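Long-range contact in extracellular solute-binding protein family 1 (Arthrobacter chlorophenolicus, PDB 4R2F), which probably serves as the sugar-binding component of a bacterial transporter, holding the disaccharide laminaribiose in its pocket: residues N126-E138 with N346-P358. Sequence-based numbering, arbitrary orientation.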
loop_
_atom_site.group_PDB
_atom_site.type_symbol
_atom_site.label_atom_id
_atom_site.label_comp_id
_atom_site.label_asym_id
_atom_site.label_seq_id
_atom_site.Cartn_x
_atom_site.Cartn_y
_atom_site.Cartn_z
ATOM N N ASN A 126 18.833 11.951 -19.203
ATOM C CA ASN A 126 19.598 12.320 -18.004
ATOM C C ASN A 126 20.204 11.112 -17.272
ATOM O O ASN A 126 21.031 11.292 -16.401
ATOM C CB ASN A 126 18.824 13.277 -17.047
ATOM C CG ASN A 126 17.858 12.564 -16.078
ATOM O OD1 ASN A 126 17.835 11.338 -15.920
ATOM N ND2 ASN A 126 17.062 13.364 -15.405
ATOM N N GLY A 127 19.791 9.895 -17.627
ATOM C CA GLY A 127 20.416 8.689 -17.081
ATOM C C GLY A 127 19.607 7.986 -16.005
ATOM O O GLY A 127 19.861 6.817 -15.720
ATOM N N GLN A 128 18.627 8.662 -15.406
ATOM C CA GLN A 128 17.869 8.035 -14.324
ATOM C C GLN A 128 17.098 6.793 -14.746
ATOM O O GLN A 128 16.942 5.890 -13.948
ATOM C CB GLN A 128 16.935 9.020 -13.595
ATOM C CG GLN A 128 17.155 8.913 -12.104
ATOM C CD GLN A 128 16.111 9.576 -11.239
ATOM O OE1 GLN A 128 15.978 9.229 -10.056
ATOM N NE2 GLN A 128 15.398 10.537 -11.785
ATOM N N PHE A 129 16.649 6.729 -15.995
ATOM C CA PHE A 129 15.823 5.622 -16.452
ATOM C C PHE A 129 16.496 4.250 -16.299
ATOM O O PHE A 129 15.885 3.284 -15.805
ATOM C CB PHE A 129 15.398 5.849 -17.905
ATOM C CG PHE A 129 14.397 4.856 -18.385
ATOM C CD1 PHE A 129 13.057 4.996 -18.061
ATOM C CD2 PHE A 129 14.795 3.749 -19.135
ATOM C CE1 PHE A 129 12.126 4.062 -18.482
ATOM C CE2 PHE A 129 13.866 2.815 -19.558
ATOM C CZ PHE A 129 12.529 2.971 -19.239
ATOM N N ASP A 130 17.763 4.183 -16.692
ATOM C CA ASP A 130 18.594 3.005 -16.501
ATOM C C ASP A 130 18.707 2.572 -15.041
ATOM O O ASP A 130 19.066 1.431 -14.788
ATOM C CB ASP A 130 20.005 3.267 -17.030
ATOM C CG ASP A 130 20.879 2.053 -16.947
ATOM O OD1 ASP A 130 20.589 1.081 -17.673
ATOM O OD2 ASP A 130 21.833 2.059 -16.152
ATOM N N ASP A 131 18.433 3.459 -14.081
ATOM C CA ASP A 131 18.496 3.108 -12.639
ATOM C C ASP A 131 17.177 2.477 -12.110
ATOM O O ASP A 131 17.135 1.971 -10.998
ATOM C CB ASP A 131 18.874 4.352 -11.828
ATOM C CG ASP A 131 19.257 4.050 -10.381
ATOM O OD1 ASP A 131 19.873 3.001 -10.094
ATOM O OD2 ASP A 131 18.943 4.891 -9.513
ATOM N N PHE A 132 16.108 2.480 -12.902
ATOM C CA PHE A 132 14.848 1.875 -12.447
ATOM C C PHE A 132 15.111 0.401 -12.212
ATOM O O PHE A 132 15.892 -0.190 -12.923
ATOM C CB PHE A 132 13.723 1.989 -13.477
ATOM C CG PHE A 132 12.957 3.278 -13.410
ATOM C CD1 PHE A 132 12.288 3.645 -12.248
ATOM C CD2 PHE A 132 12.884 4.121 -14.526
ATOM C CE1 PHE A 132 11.576 4.846 -12.182
ATOM C CE2 PHE A 132 12.169 5.304 -14.471
ATOM C CZ PHE A 132 11.517 5.666 -13.295
ATOM N N LEU A 133 14.449 -0.186 -11.225
ATOM C CA LEU A 133 14.515 -1.624 -11.041
ATOM C C LEU A 133 13.782 -2.302 -12.186
ATOM O O LEU A 133 12.931 -1.687 -12.838
ATOM C CB LEU A 133 13.935 -2.050 -9.691
ATOM C CG LEU A 133 14.770 -1.663 -8.463
ATOM C CD1 LEU A 133 13.899 -1.787 -7.226
ATOM C CD2 LEU A 133 16.013 -2.544 -8.341
ATOM N N PRO A 134 14.129 -3.568 -12.455
ATOM C CA PRO A 134 13.445 -4.270 -13.533
ATOM C C PRO A 134 11.956 -4.443 -13.237
ATOM O O PRO A 134 11.565 -4.711 -12.099
ATOM C CB PRO A 134 14.156 -5.641 -13.587
ATOM C CG PRO A 134 15.424 -5.469 -12.824
ATOM C CD PRO A 134 15.144 -4.414 -11.793
ATOM N N GLY A 135 11.137 -4.262 -14.263
ATOM C CA GLY A 135 9.697 -4.474 -14.171
ATOM C C GLY A 135 8.870 -3.362 -13.529
ATOM O O GLY A 135 7.647 -3.511 -13.403
ATOM N N VAL A 136 9.489 -2.261 -13.101
ATOM C CA VAL A 136 8.713 -1.268 -12.336
ATOM C C VAL A 136 8.010 -0.237 -13.219
ATOM O O VAL A 136 7.021 0.343 -12.785
ATOM C CB VAL A 136 9.505 -0.579 -11.207
ATOM C CG1 VAL A 136 10.102 -1.626 -10.278
ATOM C CG2 VAL A 136 10.570 0.368 -11.737
ATOM N N VAL A 137 8.485 -0.029 -14.450
ATOM C CA VAL A 137 7.926 1.017 -15.335
ATOM C C VAL A 137 6.847 0.475 -16.229
ATOM O O VAL A 137 5.825 1.121 -16.484
ATOM C CB VAL A 137 9.022 1.620 -16.247
ATOM C CG1 VAL A 137 8.436 2.681 -17.168
ATOM C CG2 VAL A 137 10.166 2.177 -15.410
ATOM N N GLU A 138 7.088 -0.738 -16.711
ATOM C CA GLU A 138 6.249 -1.389 -17.723
ATOM C C GLU A 138 4.765 -1.564 -17.361
ATOM O O GLU A 138 3.901 -1.456 -18.248
ATOM C CB GLU A 138 6.855 -2.764 -18.078
ATOM C CG GLU A 138 8.211 -2.658 -18.784
ATOM C CD GLU A 138 9.453 -2.783 -17.887
ATOM O OE1 GLU A 138 9.447 -2.454 -16.659
ATOM O OE2 GLU A 138 10.477 -3.209 -18.467
ATOM N N ASN A 346 8.195 4.603 4.339
ATOM C CA ASN A 346 7.619 3.329 4.767
ATOM C C ASN A 346 7.310 2.441 3.538
ATOM O O ASN A 346 6.288 1.747 3.492
ATOM C CB ASN A 346 6.343 3.558 5.557
ATOM C CG ASN A 346 6.598 4.080 6.951
ATOM O OD1 ASN A 346 5.652 4.379 7.666
ATOM N ND2 ASN A 346 7.865 4.200 7.341
ATOM N N ALA A 347 8.227 2.459 2.577
ATOM C CA ALA A 347 8.081 1.718 1.325
ATOM C C ALA A 347 9.441 1.427 0.726
ATOM O O ALA A 347 10.434 2.026 1.123
ATOM C CB ALA A 347 7.240 2.514 0.342
ATOM N N LEU A 348 9.466 0.500 -0.224
ATOM C CA LEU A 348 10.672 0.170 -0.966
ATOM C C LEU A 348 10.897 1.207 -2.051
ATOM O O LEU A 348 9.942 1.760 -2.572
ATOM C CB LEU A 348 10.539 -1.219 -1.590
ATOM C CG LEU A 348 10.557 -2.405 -0.632
ATOM C CD1 LEU A 348 10.009 -3.634 -1.318
ATOM C CD2 LEU A 348 11.947 -2.689 -0.121
ATOM N N PRO A 349 12.162 1.486 -2.398
ATOM C CA PRO A 349 12.440 2.319 -3.584
ATOM C C PRO A 349 12.240 1.571 -4.895
ATOM O O PRO A 349 12.135 0.348 -4.900
ATOM C CB PRO A 349 13.917 2.705 -3.418
ATOM C CG PRO A 349 14.493 1.675 -2.517
ATOM C CD PRO A 349 13.387 1.137 -1.656
ATOM N N VAL A 350 12.155 2.315 -5.996
ATOM C CA VAL A 350 12.054 1.709 -7.330
ATOM C C VAL A 350 13.339 1.931 -8.149
ATOM O O VAL A 350 13.396 1.593 -9.343
ATOM C CB VAL A 350 10.848 2.240 -8.138
ATOM C CG1 VAL A 350 9.540 1.855 -7.444
ATOM C CG2 VAL A 350 10.948 3.746 -8.378
ATOM N N PHE A 351 14.339 2.501 -7.495
ATOM C CA PHE A 351 15.621 2.811 -8.120
ATOM C C PHE A 351 16.723 1.983 -7.491
ATOM O O PHE A 351 16.864 1.938 -6.275
ATOM C CB PHE A 351 15.951 4.289 -7.968
ATOM C CG PHE A 351 15.115 5.185 -8.837
ATOM C CD1 PHE A 351 15.196 5.110 -10.221
ATOM C CD2 PHE A 351 14.255 6.111 -8.277
ATOM C CE1 PHE A 351 14.421 5.936 -11.020
ATOM C CE2 PHE A 351 13.478 6.932 -9.072
ATOM C CZ PHE A 351 13.557 6.839 -10.448
ATOM N N LYS A 352 17.517 1.344 -8.347
ATOM C CA LYS A 352 18.594 0.441 -7.913
ATOM C C LYS A 352 19.615 1.100 -6.971
ATOM O O LYS A 352 20.002 0.508 -5.959
ATOM C CB LYS A 352 19.305 -0.143 -9.141
ATOM C CG LYS A 352 20.397 -1.123 -8.786
ATOM C CD LYS A 352 20.726 -2.051 -9.938
ATOM C CE LYS A 352 21.377 -3.317 -9.406
ATOM N NZ LYS A 352 22.342 -3.894 -10.372
ATOM N N SER A 353 20.031 2.326 -7.297
ATOM C CA SER A 353 20.991 3.047 -6.478
ATOM C C SER A 353 20.474 3.243 -5.062
ATOM O O SER A 353 21.238 3.182 -4.109
ATOM C CB SER A 353 21.318 4.412 -7.089
ATOM O OG SER A 353 20.138 5.176 -7.316
ATOM N N ILE A 354 19.178 3.493 -4.916
ATOM C CA ILE A 354 18.613 3.708 -3.583
ATOM C C ILE A 354 18.608 2.386 -2.817
ATOM O O ILE A 354 18.912 2.361 -1.625
ATOM C CB ILE A 354 17.202 4.319 -3.634
ATOM C CG1 ILE A 354 17.242 5.642 -4.395
ATOM C CG2 ILE A 354 16.703 4.551 -2.217
ATOM C CD1 ILE A 354 15.902 6.317 -4.629
ATOM N N THR A 355 18.307 1.286 -3.505
ATOM C CA THR A 355 18.329 -0.045 -2.856
ATOM C C THR A 355 19.727 -0.484 -2.435
ATOM O O THR A 355 19.865 -1.440 -1.686
ATOM C CB THR A 355 17.798 -1.199 -3.751
ATOM O OG1 THR A 355 18.694 -1.417 -4.852
ATOM C CG2 THR A 355 16.384 -0.937 -4.252
ATOM N N GLU A 356 20.751 0.193 -2.938
ATOM C CA GLU A 356 22.142 -0.081 -2.568
ATOM C C GLU A 356 22.739 0.953 -1.621
ATOM O O GLU A 356 23.904 0.881 -1.253
ATOM C CB GLU A 356 22.960 -0.128 -3.845
ATOM C CG GLU A 356 22.545 -1.296 -4.727
ATOM C CD GLU A 356 23.274 -1.320 -6.055
ATOM O OE1 GLU A 356 23.826 -0.270 -6.448
ATOM O OE2 GLU A 356 23.292 -2.389 -6.704
ATOM N N MET A 357 21.917 1.903 -1.202
ATOM C CA MET A 357 22.363 2.998 -0.368
ATOM C C MET A 357 22.683 2.396 1.002
ATOM O O MET A 357 21.957 1.547 1.491
ATOM C CB MET A 357 21.253 4.072 -0.331
ATOM C CG MET A 357 21.381 5.200 0.659
ATOM S SD MET A 357 19.880 6.203 0.628
ATOM C CE MET A 357 19.972 6.796 -1.041
ATOM N N PRO A 358 23.804 2.799 1.603
ATOM C CA PRO A 358 24.178 2.300 2.916
ATOM C C PRO A 358 23.063 2.347 3.955
ATOM O O PRO A 358 22.901 1.416 4.743
ATOM C CB PRO A 358 25.311 3.241 3.320
ATOM C CG PRO A 358 25.970 3.580 2.020
ATOM C CD PRO A 358 24.873 3.616 0.994
#
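Phe132 and Phe351 meet as a non-hydrogen-bonded antiparallel pair, a single beta bridge between two loops of the solute-binding protein fold, an example of how a short backbone match can set both an aromatic stack and a polar grip. Two bonds flank the pair: Lys352 N gives its hydrogen to Asp131 O at 2.8 Å, nearly straight, and Leu133 N to Val350 O, also at 2.8 Å. Held this way, the two phenyl rings run side by side in an offset stack, planes 22° apart and centroids 4.5 Å apart. Val137 CG2 sits over the rim of the opposite face of the Phe132 ring, and Val149 and Pro150 of strand 145-161 also touch this side chain. Leu133 lies against residues 352-355, CD2 by Lys352 CA and CD1 4.0 Å from Thr355 CG2.

Toward solvent the packing thins. Lys352 lends CB and its backbone, then leads its amine away, and Ser353 is exposed. Here direct bonds do the work: with CG anti to its backbone N (chi1 -168°), Asp131 brings its carboxylate to Ser353. OD1 accepts from Ser353 N through its syn lone pair, while Ser353 OG donates to Asp131 OD2, 20° out of the carboxylate plane.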